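Side-chain contacts in ribulose bisphosphate carboxylase (Hyperthermus butylicus DSM 5456, PDB 6HUN), which probably catalyses the magnesium-dependent carboxylation of ribulose 1,5-bisphosphate to two molecules of 3-phosphoglycerate, as a form III Rubisco of an archaeal AMP degradation pathway: residues A[185-190]-A[206-211]; A[221-226]-A[238-243]; A[311-316]-A[354-359]; A[348-353]-A[368-373]. All blocks are in the same frame, centred on the assembly; numbering follows the deposited sequence. Where two conformers were deposited one is given.

Interaction 1 (A[185-190]-A[206-211]); sequences EEYGRV and ENFASQ
Tyr-187 and Phe-208 form an edge-to-face (T-shaped) aromatic pair. The edge of Phe-208 points at the face of Tyr-187, with the planes at 86° and the centroids 5.4 Å apart. Phe-208 CE2 does the touching. It lies over the phenol end of the tyrosine ring, 3.8 Å from Tyr-187 CZ. The CG of Tyr-187 swings to the far side from the backbone N (chi1 -155°), sending the ring off the helix toward the 206-211 loop. Its hydroxyl reaches past the phenylalanine edge to hydrogen bond with Asp-204. Phe-208 also makes a cation-pi contact with Arg-219. Within the loop, the Gln-211 amide ties the backbone on both sides of Phe-208. Gln-211 NE2 donates to Asn-207 O at 2.9 Å, and Ala-209 N donates to Gln-211 OE1 at 3.0 Å. The side chain of Asn-207 bonds to Ser-67 and Ser-121 of the second subunit. The pair joins helix 184-196 to the loop after strand 201-203 in the TIM barrel, close to Asp-205, a predicted magnesium ligand like Glu-206 of this loop.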
loop_
_atom_site.group_PDB
_atom_site.type_symbol
_atom_site.label_atom_id
_atom_site.label_comp_id
_atom_site.label_asym_id
_atom_site.label_seq_id
_atom_site.Cartn_x
_atom_site.Cartn_y
_atom_site.Cartn_z
ATOM N N GLU A 185 -4.616 -28.048 16.431
ATOM C CA GLU A 185 -5.641 -28.990 16.889
ATOM C C GLU A 185 -6.908 -28.242 17.291
ATOM O O GLU A 185 -8.007 -28.566 16.819
ATOM C CB GLU A 185 -5.097 -29.857 18.040
ATOM C CG GLU A 185 -4.559 -29.045 19.240
ATOM C CD GLU A 185 -3.013 -28.870 19.296
ATOM O OE1 GLU A 185 -2.415 -29.201 20.346
ATOM O OE2 GLU A 185 -2.403 -28.396 18.300
ATOM N N GLU A 186 -6.759 -27.187 18.108
ATOM C CA GLU A 186 -7.918 -26.450 18.604
ATOM C C GLU A 186 -8.655 -25.749 17.471
ATOM O O GLU A 186 -9.883 -25.835 17.371
ATOM C CB GLU A 186 -7.500 -25.454 19.693
ATOM C CG GLU A 186 -6.920 -26.116 20.953
ATOM C CD GLU A 186 -6.037 -25.179 21.797
ATOM O OE1 GLU A 186 -5.870 -23.984 21.422
ATOM O OE2 GLU A 186 -5.511 -25.641 22.843
ATOM N N TYR A 187 -7.920 -25.057 16.592
ATOM C CA TYR A 187 -8.555 -24.420 15.436
ATOM C C TYR A 187 -9.359 -25.409 14.585
ATOM O O TYR A 187 -10.408 -25.054 14.033
ATOM C CB TYR A 187 -7.488 -23.762 14.581
ATOM C CG TYR A 187 -7.979 -22.624 13.729
ATOM C CD1 TYR A 187 -7.950 -22.715 12.340
ATOM C CD2 TYR A 187 -8.444 -21.446 14.305
ATOM C CE1 TYR A 187 -8.359 -21.654 11.542
ATOM C CE2 TYR A 187 -8.845 -20.373 13.501
ATOM C CZ TYR A 187 -8.814 -20.507 12.121
ATOM O OH TYR A 187 -9.216 -19.474 11.284
ATOM N N GLY A 188 -8.864 -26.642 14.436
ATOM C CA GLY A 188 -9.563 -27.609 13.608
ATOM C C GLY A 188 -10.901 -28.046 14.191
ATOM O O GLY A 188 -11.871 -28.238 13.452
ATOM N N ARG A 189 -10.981 -28.208 15.515
ATOM C CA ARG A 189 -12.290 -28.518 16.101
ATOM C C ARG A 189 -13.251 -27.336 15.963
ATOM O O ARG A 189 -14.437 -27.538 15.686
ATOM C CB ARG A 189 -12.155 -28.951 17.570
ATOM C CG ARG A 189 -11.124 -30.062 17.829
ATOM C CD ARG A 189 -11.173 -30.616 19.276
ATOM N NE ARG A 189 -10.749 -29.609 20.249
ATOM C CZ ARG A 189 -9.627 -29.656 20.965
ATOM N NH1 ARG A 189 -8.790 -30.667 20.822
ATOM N NH2 ARG A 189 -9.320 -28.666 21.799
ATOM N N VAL A 190 -12.763 -26.090 16.118
ATOM C CA VAL A 190 -13.639 -24.923 15.966
ATOM C C VAL A 190 -14.243 -24.880 14.567
ATOM O O VAL A 190 -15.432 -24.565 14.396
ATOM C CB VAL A 190 -12.879 -23.614 16.284
ATOM C CG1 VAL A 190 -13.784 -22.394 16.090
ATOM C CG2 VAL A 190 -12.350 -23.629 17.712
ATOM N N GLU A 206 -7.572 -11.566 9.124
ATOM C CA GLU A 206 -6.575 -10.887 8.295
ATOM C C GLU A 206 -5.165 -10.969 8.858
ATOM O O GLU A 206 -4.193 -10.862 8.091
ATOM C CB GLU A 206 -6.982 -9.415 8.092
ATOM C CG GLU A 206 -6.778 -8.533 9.309
ATOM C CD GLU A 206 -7.803 -8.753 10.397
ATOM O OE1 GLU A 206 -7.516 -8.345 11.552
ATOM O OE2 GLU A 206 -8.886 -9.335 10.106
ATOM N N ASN A 207 -5.002 -11.166 10.144
ATOM C CA ASN A 207 -3.645 -11.155 10.679
ATOM C C ASN A 207 -3.173 -12.556 10.997
ATOM O O ASN A 207 -2.129 -12.739 11.620
ATOM C CB ASN A 207 -3.516 -10.189 11.884
ATOM C CG ASN A 207 -4.306 -10.612 13.081
ATOM O OD1 ASN A 207 -5.126 -11.505 12.992
ATOM N ND2 ASN A 207 -4.037 -10.000 14.234
ATOM N N PHE A 208 -3.916 -13.565 10.551
ATOM C CA PHE A 208 -3.440 -14.940 10.664
ATOM C C PHE A 208 -2.500 -15.172 9.495
ATOM O O PHE A 208 -2.804 -14.763 8.369
ATOM C CB PHE A 208 -4.601 -15.906 10.617
ATOM C CG PHE A 208 -4.423 -17.104 11.486
ATOM C CD1 PHE A 208 -3.187 -17.381 12.077
ATOM C CD2 PHE A 208 -5.471 -17.986 11.686
ATOM C CE1 PHE A 208 -2.985 -18.499 12.868
ATOM C CE2 PHE A 208 -5.283 -19.110 12.474
ATOM C CZ PHE A 208 -4.022 -19.369 13.068
ATOM N N ALA A 209 -1.313 -15.717 9.773
ATOM C CA ALA A 209 -0.355 -15.987 8.708
ATOM C C ALA A 209 0.307 -17.320 9.035
ATOM O O ALA A 209 -0.347 -18.371 8.959
ATOM C CB ALA A 209 0.687 -14.858 8.573
ATOM N N SER A 210 1.569 -17.307 9.462
ATOM C CA SER A 210 2.174 -18.518 9.957
ATOM C C SER A 210 2.993 -18.254 11.210
ATOM O O SER A 210 4.167 -18.605 11.290
ATOM C CB SER A 210 3.038 -19.212 8.903
ATOM O OG SER A 210 3.354 -20.552 9.318
ATOM N N GLN A 211 2.359 -17.679 12.224
ATOM C CA GLN A 211 3.009 -17.498 13.517
ATOM C C GLN A 211 3.378 -18.838 14.152
ATOM O O GLN A 211 2.766 -19.868 13.855
ATOM C CB GLN A 211 2.089 -16.724 14.451
ATOM C CG GLN A 211 1.851 -15.270 14.006
ATOM C CD GLN A 211 0.593 -15.079 13.154
ATOM O OE1 GLN A 211 0.206 -15.947 12.382
ATOM N NE2 GLN A 211 -0.048 -13.930 13.311
#

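Interaction 2 (A[221-226]-A[238-243]); sequences KEVMKA and KGYLAN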
loop_
_atom_site.group_PDB
_atom_site.type_symbol
_atom_site.label_atom_id
_atom_site.label_comp_id
_atom_site.label_asym_id
_atom_site.label_seq_id
_atom_site.Cartn_x
_atom_site.Cartn_y
_atom_site.Cartn_z
ATOM N N LYS A 221 -3.721 -28.564 7.590
ATOM C CA LYS A 221 -4.070 -29.979 7.768
ATOM C C LYS A 221 -5.277 -30.151 8.691
ATOM O O LYS A 221 -6.196 -30.929 8.399
ATOM C CB LYS A 221 -2.880 -30.734 8.349
ATOM C CG LYS A 221 -1.604 -30.688 7.518
ATOM C CD LYS A 221 -0.465 -31.474 8.189
ATOM C CE LYS A 221 -0.679 -32.985 8.091
ATOM N NZ LYS A 221 -1.714 -33.522 9.040
ATOM N N GLU A 222 -5.264 -29.483 9.848
ATOM C CA GLU A 222 -6.355 -29.653 10.803
ATOM C C GLU A 222 -7.683 -29.128 10.265
ATOM O O GLU A 222 -8.744 -29.690 10.581
ATOM C CB GLU A 222 -6.025 -28.975 12.126
ATOM C CG GLU A 222 -4.955 -29.653 12.935
ATOM C CD GLU A 222 -5.345 -31.056 13.291
ATOM O OE1 GLU A 222 -6.405 -31.239 13.957
ATOM O OE2 GLU A 222 -4.605 -31.980 12.882
ATOM N N VAL A 223 -7.659 -28.056 9.470
ATOM C CA VAL A 223 -8.910 -27.548 8.910
ATOM C C VAL A 223 -9.389 -28.410 7.745
ATOM O O VAL A 223 -10.597 -28.638 7.598
ATOM C CB VAL A 223 -8.765 -26.066 8.496
ATOM C CG1 VAL A 223 -10.069 -25.549 7.822
ATOM C CG2 VAL A 223 -8.405 -25.251 9.713
ATOM N N MET A 224 -8.480 -28.955 6.940
ATOM C CA MET A 224 -8.898 -29.725 5.769
ATOM C C MET A 224 -9.463 -31.079 6.162
ATOM O O MET A 224 -10.321 -31.612 5.449
ATOM C CB MET A 224 -7.737 -29.915 4.802
ATOM C CG MET A 224 -7.290 -28.627 4.131
ATOM S SD MET A 224 -8.660 -27.626 3.462
ATOM C CE MET A 224 -9.359 -28.805 2.241
ATOM N N LYS A 225 -8.997 -31.623 7.289
ATOM C CA LYS A 225 -9.627 -32.805 7.890
ATOM C C LYS A 225 -11.018 -32.459 8.415
ATOM O O LYS A 225 -11.959 -33.257 8.276
ATOM C CB LYS A 225 -8.720 -33.345 9.003
ATOM C CG LYS A 225 -9.073 -34.684 9.623
ATOM C CD LYS A 225 -8.185 -34.963 10.848
ATOM C CE LYS A 225 -6.849 -34.183 10.788
ATOM N NZ LYS A 225 -5.866 -34.713 11.797
ATOM N N ALA A 226 -11.183 -31.265 9.001
ATOM C CA ALA A 226 -12.504 -30.828 9.461
ATOM C C ALA A 226 -13.468 -30.640 8.299
ATOM O O ALA A 226 -14.651 -30.983 8.419
ATOM C CB ALA A 226 -12.428 -29.528 10.260
ATOM N N LYS A 238 -17.629 -27.580 1.057
ATOM C CA LYS A 238 -17.195 -26.537 1.974
ATOM C C LYS A 238 -15.814 -26.090 1.526
ATOM O O LYS A 238 -15.121 -26.816 0.829
ATOM C CB LYS A 238 -17.095 -27.023 3.420
ATOM C CG LYS A 238 -18.283 -27.902 3.880
ATOM C CD LYS A 238 -19.343 -26.989 4.453
ATOM C CE LYS A 238 -20.599 -27.821 4.923
ATOM N NZ LYS A 238 -21.595 -26.991 5.682
ATOM N N GLY A 239 -15.414 -24.922 1.946
ATOM C CA GLY A 239 -14.103 -24.420 1.559
ATOM C C GLY A 239 -13.473 -23.643 2.691
ATOM O O GLY A 239 -14.138 -23.274 3.643
ATOM N N TYR A 240 -12.156 -23.360 2.559
ATOM C CA TYR A 240 -11.407 -22.666 3.605
ATOM C C TYR A 240 -10.730 -21.444 2.979
ATOM O O TYR A 240 -10.043 -21.589 1.960
ATOM C CB TYR A 240 -10.359 -23.620 4.189
ATOM C CG TYR A 240 -9.426 -23.085 5.239
ATOM C CD1 TYR A 240 -9.752 -21.979 6.017
ATOM C CD2 TYR A 240 -8.173 -23.668 5.427
ATOM C CE1 TYR A 240 -8.862 -21.498 6.980
ATOM C CE2 TYR A 240 -7.290 -23.203 6.379
ATOM C CZ TYR A 240 -7.628 -22.128 7.144
ATOM O OH TYR A 240 -6.742 -21.685 8.089
ATOM N N LEU A 241 -10.965 -20.252 3.537
ATOM C CA LEU A 241 -10.300 -19.047 2.999
ATOM C C LEU A 241 -9.019 -18.935 3.819
ATOM O O LEU A 241 -8.971 -18.271 4.852
ATOM C CB LEU A 241 -11.195 -17.794 3.075
ATOM C CG LEU A 241 -12.620 -17.894 2.485
ATOM C CD1 LEU A 241 -13.503 -16.636 2.773
ATOM C CD2 LEU A 241 -12.584 -18.219 0.976
ATOM N N ALA A 242 -7.972 -19.613 3.348
ATOM C CA ALA A 242 -6.705 -19.720 4.057
ATOM C C ALA A 242 -5.861 -18.507 3.755
ATOM O O ALA A 242 -5.618 -18.187 2.586
ATOM C CB ALA A 242 -5.933 -20.974 3.631
ATOM N N ASN A 243 -5.370 -17.860 4.800
ATOM C CA ASN A 243 -4.625 -16.611 4.620
ATOM C C ASN A 243 -3.168 -16.929 4.228
ATOM O O ASN A 243 -2.392 -17.428 5.047
ATOM C CB ASN A 243 -4.709 -15.776 5.887
ATOM C CG ASN A 243 -4.355 -14.313 5.626
ATOM O OD1 ASN A 243 -3.656 -14.024 4.690
ATOM N ND2 ASN A 243 -4.923 -13.387 6.395
#
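The Tyr-240 ring is covered on both faces. Val-223 CG1 sits over one face in a CH-pi contact, 3.7 Å from the ring centroid and 18° off the normal. Ala-242 CB, two residues along the strand, lies over the opposite face. Met-224 SD comes near the ring plane at the edge, and its approach to Tyr-240 CB is a looser 4.4 Å. The two branches of Val-223 divide the ring. CG1, trans to the main-chain nitrogen (chi1 177°), is 3.6 Å from Tyr-240 CD2. CG2 reaches toward the phenol end, 4.1 Å from Tyr-240 CZ. The valine and tyrosine side chains cross at about a right angle. The Tyr-240 hydroxyl is bonded to both Asp-204 and Arg-219, which fixes the far end of the ring. On the other side of the helix, Lys-225 NZ forms a salt bridge with Glu-222 OE2 at 3.2 Å. This is helix-on-strand packing in a beta-alpha-beta unit of the TIM barrel, in which helix 216-234 links parallel strands 201-203 and 239-243.

Interaction 3 (A[311-316]-A[354-359]); sequences SMFLVA and QYYRPK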
loop_
_atom_site.group_PDB
_atom_site.type_symbol
_atom_site.label_atom_id
_atom_site.label_comp_id
_atom_site.label_asym_id
_atom_site.label_seq_id
_atom_site.Cartn_x
_atom_site.Cartn_y
_atom_site.Cartn_z
ATOM N N SER A 311 -10.741 6.646 -3.333
ATOM C CA SER A 311 -12.050 6.132 -2.945
ATOM C C SER A 311 -12.005 4.617 -2.856
ATOM O O SER A 311 -11.244 3.932 -3.565
ATOM C CB SER A 311 -13.131 6.550 -3.979
ATOM O OG SER A 311 -12.799 5.864 -5.183
ATOM N N MET A 312 -12.811 4.059 -1.936
ATOM C CA MET A 312 -12.871 2.606 -1.862
ATOM C C MET A 312 -13.437 2.055 -3.174
ATOM O O MET A 312 -13.116 0.930 -3.569
ATOM C CB MET A 312 -13.777 2.174 -0.676
ATOM C CG MET A 312 -13.946 0.599 -0.606
ATOM S SD MET A 312 -12.331 -0.176 -0.128
ATOM C CE MET A 312 -12.421 -1.671 -1.155
ATOM N N PHE A 313 -14.298 2.831 -3.831
ATOM C CA PHE A 313 -14.802 2.451 -5.152
ATOM C C PHE A 313 -13.644 2.076 -6.085
ATOM O O PHE A 313 -13.671 1.035 -6.739
ATOM C CB PHE A 313 -15.639 3.613 -5.688
ATOM C CG PHE A 313 -16.320 3.333 -7.040
ATOM C CD1 PHE A 313 -15.611 3.514 -8.226
ATOM C CD2 PHE A 313 -17.688 2.945 -7.101
ATOM C CE1 PHE A 313 -16.254 3.322 -9.517
ATOM C CE2 PHE A 313 -18.286 2.736 -8.329
ATOM C CZ PHE A 313 -17.593 2.912 -9.530
ATOM N N LEU A 314 -12.632 2.926 -6.172
ATOM C CA LEU A 314 -11.542 2.657 -7.108
ATOM C C LEU A 314 -10.673 1.499 -6.610
ATOM O O LEU A 314 -10.171 0.680 -7.400
ATOM C CB LEU A 314 -10.766 3.964 -7.338
ATOM C CG LEU A 314 -9.481 3.881 -8.205
ATOM C CD1 LEU A 314 -9.851 3.378 -9.592
ATOM C CD2 LEU A 314 -8.709 5.190 -8.334
ATOM N N VAL A 315 -10.479 1.403 -5.294
ATOM C CA VAL A 315 -9.721 0.262 -4.797
ATOM C C VAL A 315 -10.433 -1.041 -5.209
ATOM O O VAL A 315 -9.791 -2.020 -5.592
ATOM C CB VAL A 315 -9.610 0.359 -3.269
ATOM C CG1 VAL A 315 -9.031 -0.969 -2.663
ATOM C CG2 VAL A 315 -8.784 1.602 -2.863
ATOM N N ALA A 316 -11.767 -1.073 -5.093
ATOM C CA ALA A 316 -12.521 -2.259 -5.498
ATOM C C ALA A 316 -12.405 -2.538 -6.994
ATOM O O ALA A 316 -12.234 -3.697 -7.422
ATOM C CB ALA A 316 -14.032 -2.127 -5.108
ATOM N N GLN A 354 -21.524 -6.111 -15.541
ATOM C CA GLN A 354 -20.731 -6.198 -16.759
ATOM C C GLN A 354 -20.566 -4.850 -17.442
ATOM O O GLN A 354 -19.642 -4.684 -18.250
ATOM C CB GLN A 354 -21.359 -7.207 -17.750
ATOM C CG GLN A 354 -20.852 -8.639 -17.518
ATOM C CD GLN A 354 -19.402 -8.704 -16.957
ATOM O OE1 GLN A 354 -19.211 -9.086 -15.792
ATOM N NE2 GLN A 354 -18.389 -8.395 -17.794
ATOM N N TYR A 355 -21.442 -3.900 -17.134
ATOM C CA TYR A 355 -21.413 -2.572 -17.732
ATOM C C TYR A 355 -21.907 -1.608 -16.657
ATOM O O TYR A 355 -23.106 -1.480 -16.439
ATOM C CB TYR A 355 -22.262 -2.484 -18.990
ATOM C CG TYR A 355 -21.754 -1.441 -19.963
ATOM C CD1 TYR A 355 -21.474 -0.138 -19.534
ATOM C CD2 TYR A 355 -21.536 -1.750 -21.306
ATOM C CE1 TYR A 355 -20.994 0.832 -20.413
ATOM C CE2 TYR A 355 -21.069 -0.783 -22.201
ATOM C CZ TYR A 355 -20.798 0.504 -21.749
ATOM O OH TYR A 355 -20.323 1.467 -22.627
ATOM N N TYR A 356 -20.976 -0.935 -16.004
ATOM C CA TYR A 356 -21.329 0.029 -14.977
ATOM C C TYR A 356 -21.639 1.385 -15.596
ATOM O O TYR A 356 -20.832 1.919 -16.354
ATOM C CB TYR A 356 -20.170 0.176 -13.966
ATOM C CG TYR A 356 -20.449 1.281 -12.948
ATOM C CD1 TYR A 356 -19.956 2.576 -13.134
ATOM C CD2 TYR A 356 -21.204 1.030 -11.796
ATOM C CE1 TYR A 356 -20.205 3.590 -12.205
ATOM C CE2 TYR A 356 -21.482 2.028 -10.877
ATOM C CZ TYR A 356 -20.950 3.302 -11.068
ATOM O OH TYR A 356 -21.259 4.281 -10.169
ATOM N N ARG A 357 -22.793 1.957 -15.249
ATOM C CA ARG A 357 -23.108 3.320 -15.647
ATOM C C ARG A 357 -23.500 4.123 -14.411
ATOM O O ARG A 357 -24.437 3.727 -13.694
ATOM C CB ARG A 357 -24.232 3.339 -16.687
ATOM C CG ARG A 357 -23.784 2.750 -18.001
ATOM C CD ARG A 357 -24.836 2.989 -19.092
ATOM N NE ARG A 357 -24.570 2.232 -20.314
ATOM C CZ ARG A 357 -24.886 0.945 -20.483
ATOM N NH1 ARG A 357 -25.455 0.273 -19.491
ATOM N NH2 ARG A 357 -24.640 0.326 -21.642
ATOM N N PRO A 358 -22.835 5.253 -14.137
ATOM C CA PRO A 358 -23.279 6.134 -13.043
ATOM C C PRO A 358 -24.719 6.621 -13.230
ATOM O O PRO A 358 -25.228 6.774 -14.353
ATOM C CB PRO A 358 -22.287 7.309 -13.110
ATOM C CG PRO A 358 -21.169 6.836 -13.959
ATOM C CD PRO A 358 -21.733 5.853 -14.902
ATOM N N LYS A 359 -25.392 6.879 -12.111
ATOM C CA LYS A 359 -26.726 7.467 -12.238
ATOM C C LYS A 359 -26.633 8.894 -12.767
ATOM O O LYS A 359 -25.596 9.537 -12.700
ATOM C CB LYS A 359 -27.465 7.419 -10.905
ATOM C CG LYS A 359 -27.333 6.044 -10.259
ATOM C CD LYS A 359 -28.499 5.709 -9.331
ATOM C CE LYS A 359 -28.104 4.576 -8.399
ATOM N NZ LYS A 359 -26.785 4.879 -7.701
#
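Phe-313 and Tyr-356 approach from opposite directions and meet edge to face. Phe-313 presents its edge, and Tyr-356 presents a face. The planes are inclined at 61°, so the T is tilted, and the centroids are 5.3 Å apart. Phe-313 CZ is the leading atom, 3.7 Å from Tyr-356 CZ. It stands above the tyrosine plane but toward the rim. Phe-313 CE2 lies 3.8 Å from Tyr-356 OH, so the phenylalanine edge spans the phenol end of the ring. Both side chains are extended, the first torsion being trans in each (chi1 -176° for Phe-313 and 174° for Tyr-356). This lets the rings meet although the CA atoms are 12.0 Å apart. The Tyr-356 hydroxyl bonds to Glu-346, which holds the phenol end of the ring in place. Two residues before Phe-313, Ser-311 N-caps the helix: Leu-314 N donates to Ser-311 OG at 3.1 Å. On the second segment, the guanidinium of Arg-357 lies over the Tyr-355 ring, away from this contact. The pair bridges the start of helix 312-322 and strand 355-356. Ile-350 of helix 339-352 touches both rings, as does His-365 from a loop, and Asp-139 of strand 132-141 packs on Phe-313.

Interaction 4 (A[348-353]-A[368-373]); sequences TRIVRE and QPWSNI
The side chains of Ile-350 and Trp-370 cross at about a right angle. Just before Ile-350 in the helix, Arg-349 turns along the same segment to Glu-353. Arg-349 NH1 and Glu-353 OE1 form a salt bridge at 3.4 Å, and a weak bond runs from Arg-349 NE to Glu-353 OE2. Arg-349 NH2 has a second acidic partner in Glu-346. In Ile-350, chi1 (-166°) sets CG1 opposite the main-chain N, and the bend at chi2 (63°) then brings CD1 to the indole. CD1 lies in the indole plane at its edge, 3.6 Å from Trp-370 NE1. It also touches Gln-368 CB at 4.3 Å. The carbonyl oxygen of Ile-350 is 3.4 Å from Trp-370 NE1, but the angle is too poor for a hydrogen bond. At the end of the helix, Glu-353 leaves helical geometry and brings its O to 3.3 Å from Trp-370 CD1. Arg-320 bonds to both of these carbonyl oxygens and makes a cation-pi contact with Trp-370. Gln-368 CG covers one face of the indole, while Gln-368 NE2 donates to Pro-369 O at 2.8 Å. Trp-370 then opens a type II turn ending at Ile-373. The tryptophan is thus enclosed between the end of helix 339-352, Lys-317 and Met-321 of helix 312-322, and Leu-147 of helix 144-147, just beyond the short antiparallel pair of strands 355-356 and 368-369.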
loop_
_atom_site.group_PDB
_atom_site.type_symbol
_atom_site.label_atom_id
_atom_site.label_comp_id
_atom_site.label_asym_id
_atom_site.label_seq_id
_atom_site.Cartn_x
_atom_site.Cartn_y
_atom_site.Cartn_z
ATOM N N THR A 348 -20.957 -2.320 -4.784
ATOM C CA THR A 348 -21.426 -3.629 -5.273
ATOM C C THR A 348 -21.654 -3.577 -6.775
ATOM O O THR A 348 -21.306 -4.521 -7.496
ATOM C CB THR A 348 -22.744 -4.073 -4.579
ATOM O OG1 THR A 348 -23.834 -3.297 -5.079
ATOM C CG2 THR A 348 -22.639 -3.949 -3.052
ATOM N N ARG A 349 -22.181 -2.451 -7.281
ATOM C CA ARG A 349 -22.400 -2.398 -8.722
ATOM C C ARG A 349 -21.096 -2.451 -9.486
ATOM O O ARG A 349 -20.995 -3.160 -10.489
ATOM C CB ARG A 349 -23.180 -1.141 -9.148
ATOM C CG ARG A 349 -24.639 -1.103 -8.760
ATOM C CD ARG A 349 -25.248 0.255 -9.198
ATOM N NE ARG A 349 -25.259 0.338 -10.660
ATOM C CZ ARG A 349 -24.993 1.424 -11.393
ATOM N NH1 ARG A 349 -25.037 1.328 -12.723
ATOM N NH2 ARG A 349 -24.698 2.594 -10.823
ATOM N N ILE A 350 -20.073 -1.732 -9.024
ATOM C CA ILE A 350 -18.850 -1.710 -9.834
ATOM C C ILE A 350 -18.118 -3.071 -9.819
ATOM O O ILE A 350 -17.431 -3.408 -10.784
ATOM C CB ILE A 350 -17.914 -0.562 -9.403
ATOM C CG1 ILE A 350 -16.807 -0.339 -10.485
ATOM C CG2 ILE A 350 -17.222 -0.822 -7.994
ATOM C CD1 ILE A 350 -17.398 0.117 -11.864
ATOM N N VAL A 351 -18.246 -3.879 -8.766
ATOM C CA VAL A 351 -17.567 -5.175 -8.770
ATOM C C VAL A 351 -18.405 -6.287 -9.398
ATOM O O VAL A 351 -17.830 -7.313 -9.819
ATOM C CB VAL A 351 -17.094 -5.598 -7.353
ATOM C CG1 VAL A 351 -16.221 -4.482 -6.710
ATOM C CG2 VAL A 351 -18.277 -5.915 -6.426
ATOM N N ARG A 352 -19.754 -6.125 -9.508
ATOM C CA ARG A 352 -20.558 -7.225 -10.039
ATOM C C ARG A 352 -20.996 -7.012 -11.476
ATOM O O ARG A 352 -21.313 -7.992 -12.151
ATOM C CB ARG A 352 -21.837 -7.444 -9.219
ATOM C CG ARG A 352 -21.551 -7.924 -7.833
ATOM C CD ARG A 352 -22.886 -8.575 -7.351
ATOM N NE ARG A 352 -23.994 -7.612 -7.279
ATOM C CZ ARG A 352 -24.863 -7.565 -6.264
ATOM N NH1 ARG A 352 -24.696 -8.370 -5.232
ATOM N NH2 ARG A 352 -25.857 -6.685 -6.236
ATOM N N GLU A 353 -21.172 -5.776 -11.919
ATOM C CA GLU A 353 -21.821 -5.545 -13.210
ATOM C C GLU A 353 -20.904 -5.770 -14.403
ATOM O O GLU A 353 -19.677 -5.661 -14.324
ATOM C CB GLU A 353 -22.377 -4.145 -13.250
ATOM C CG GLU A 353 -23.605 -4.083 -12.365
ATOM C CD GLU A 353 -24.318 -2.775 -12.474
ATOM O OE1 GLU A 353 -23.685 -1.777 -12.888
ATOM O OE2 GLU A 353 -25.495 -2.731 -12.102
ATOM N N GLN A 368 -18.123 2.484 -17.082
ATOM C CA GLN A 368 -17.068 1.470 -17.194
ATOM C C GLN A 368 -17.629 0.143 -17.734
ATOM O O GLN A 368 -18.247 -0.616 -16.977
ATOM C CB GLN A 368 -16.358 1.233 -15.851
ATOM C CG GLN A 368 -15.290 0.138 -15.971
ATOM C CD GLN A 368 -14.078 0.627 -16.759
ATOM O OE1 GLN A 368 -13.309 1.477 -16.263
ATOM N NE2 GLN A 368 -13.891 0.111 -17.943
ATOM N N PRO A 369 -17.389 -0.193 -19.014
ATOM C CA PRO A 369 -17.641 -1.575 -19.461
ATOM C C PRO A 369 -16.561 -2.512 -18.932
ATOM O O PRO A 369 -15.411 -2.129 -18.710
ATOM C CB PRO A 369 -17.601 -1.494 -21.008
ATOM C CG PRO A 369 -17.148 -0.076 -21.365
ATOM C CD PRO A 369 -16.674 0.588 -20.042
ATOM N N TRP A 370 -16.946 -3.757 -18.702
ATOM C CA TRP A 370 -16.034 -4.731 -18.107
ATOM C C TRP A 370 -15.834 -5.913 -19.045
ATOM O O TRP A 370 -15.766 -7.069 -18.617
ATOM C CB TRP A 370 -16.571 -5.209 -16.755
ATOM C CG TRP A 370 -16.420 -4.243 -15.643
ATOM C CD1 TRP A 370 -17.362 -3.419 -15.134
ATOM C CD2 TRP A 370 -15.248 -4.056 -14.870
ATOM N NE1 TRP A 370 -16.869 -2.702 -14.076
ATOM C CE2 TRP A 370 -15.551 -3.069 -13.893
ATOM C CE3 TRP A 370 -13.949 -4.586 -14.936
ATOM C CZ2 TRP A 370 -14.620 -2.628 -12.981
ATOM C CZ3 TRP A 370 -13.026 -4.148 -13.970
ATOM C CH2 TRP A 370 -13.375 -3.189 -13.027
ATOM N N SER A 371 -15.802 -5.639 -20.346
ATOM C CA SER A 371 -15.636 -6.720 -21.309
ATOM C C SER A 371 -14.456 -7.616 -20.924
ATOM O O SER A 371 -13.372 -7.108 -20.605
ATOM C CB SER A 371 -15.417 -6.095 -22.684
ATOM O OG SER A 371 -15.938 -6.928 -23.673
ATOM N N ASN A 372 -14.697 -8.935 -20.851
ATOM C CA ASN A 372 -13.671 -9.932 -20.515
ATOM C C ASN A 372 -13.167 -9.888 -19.058
ATOM O O ASN A 372 -12.035 -10.296 -18.779
ATOM C CB ASN A 372 -12.459 -9.804 -21.443
ATOM C CG ASN A 372 -12.866 -9.886 -22.893
ATOM O OD1 ASN A 372 -12.465 -9.059 -23.714
ATOM N ND2 ASN A 372 -13.727 -10.848 -23.199
ATOM N N ILE A 373 -13.906 -9.335 -18.114
ATOM C CA ILE A 373 -13.475 -9.327 -16.707
ATOM C C ILE A 373 -14.667 -9.873 -15.906
ATOM O O ILE A 373 -15.712 -9.258 -15.898
ATOM C CB ILE A 373 -13.097 -7.910 -16.211
ATOM C CG1 ILE A 373 -12.010 -7.216 -17.079
ATOM C CG2 ILE A 373 -12.696 -7.966 -14.723
ATOM C CD1 ILE A 373 -10.645 -7.723 -16.920
#

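How the interactions relate
The four contacts form two clusters, centres 30 to 34 Å apart. Interactions 1 and 2 have centres 10 Å apart and share a core, in which Tyr-187 CD1 is 3.7 Å from Val-223 CG2. Asp-204 receives both tyrosine hydroxyls, from Tyr-187 and Tyr-240. This cluster lies near the predicted magnesium site: the side chain of Tyr-240 is about 6 Å from that of Lys-203 and about 13 Å from the bound calcium ion. Interactions 3 and 4 have centres 8 Å apart and alternate along the chain. Gln-368 N and Tyr-356 O, 2.9 Å apart, link their strands. The Phe-313 and Ile-350 side chains lie about 10 and 11 Å from that of Arg-296, predicted to bind substrate.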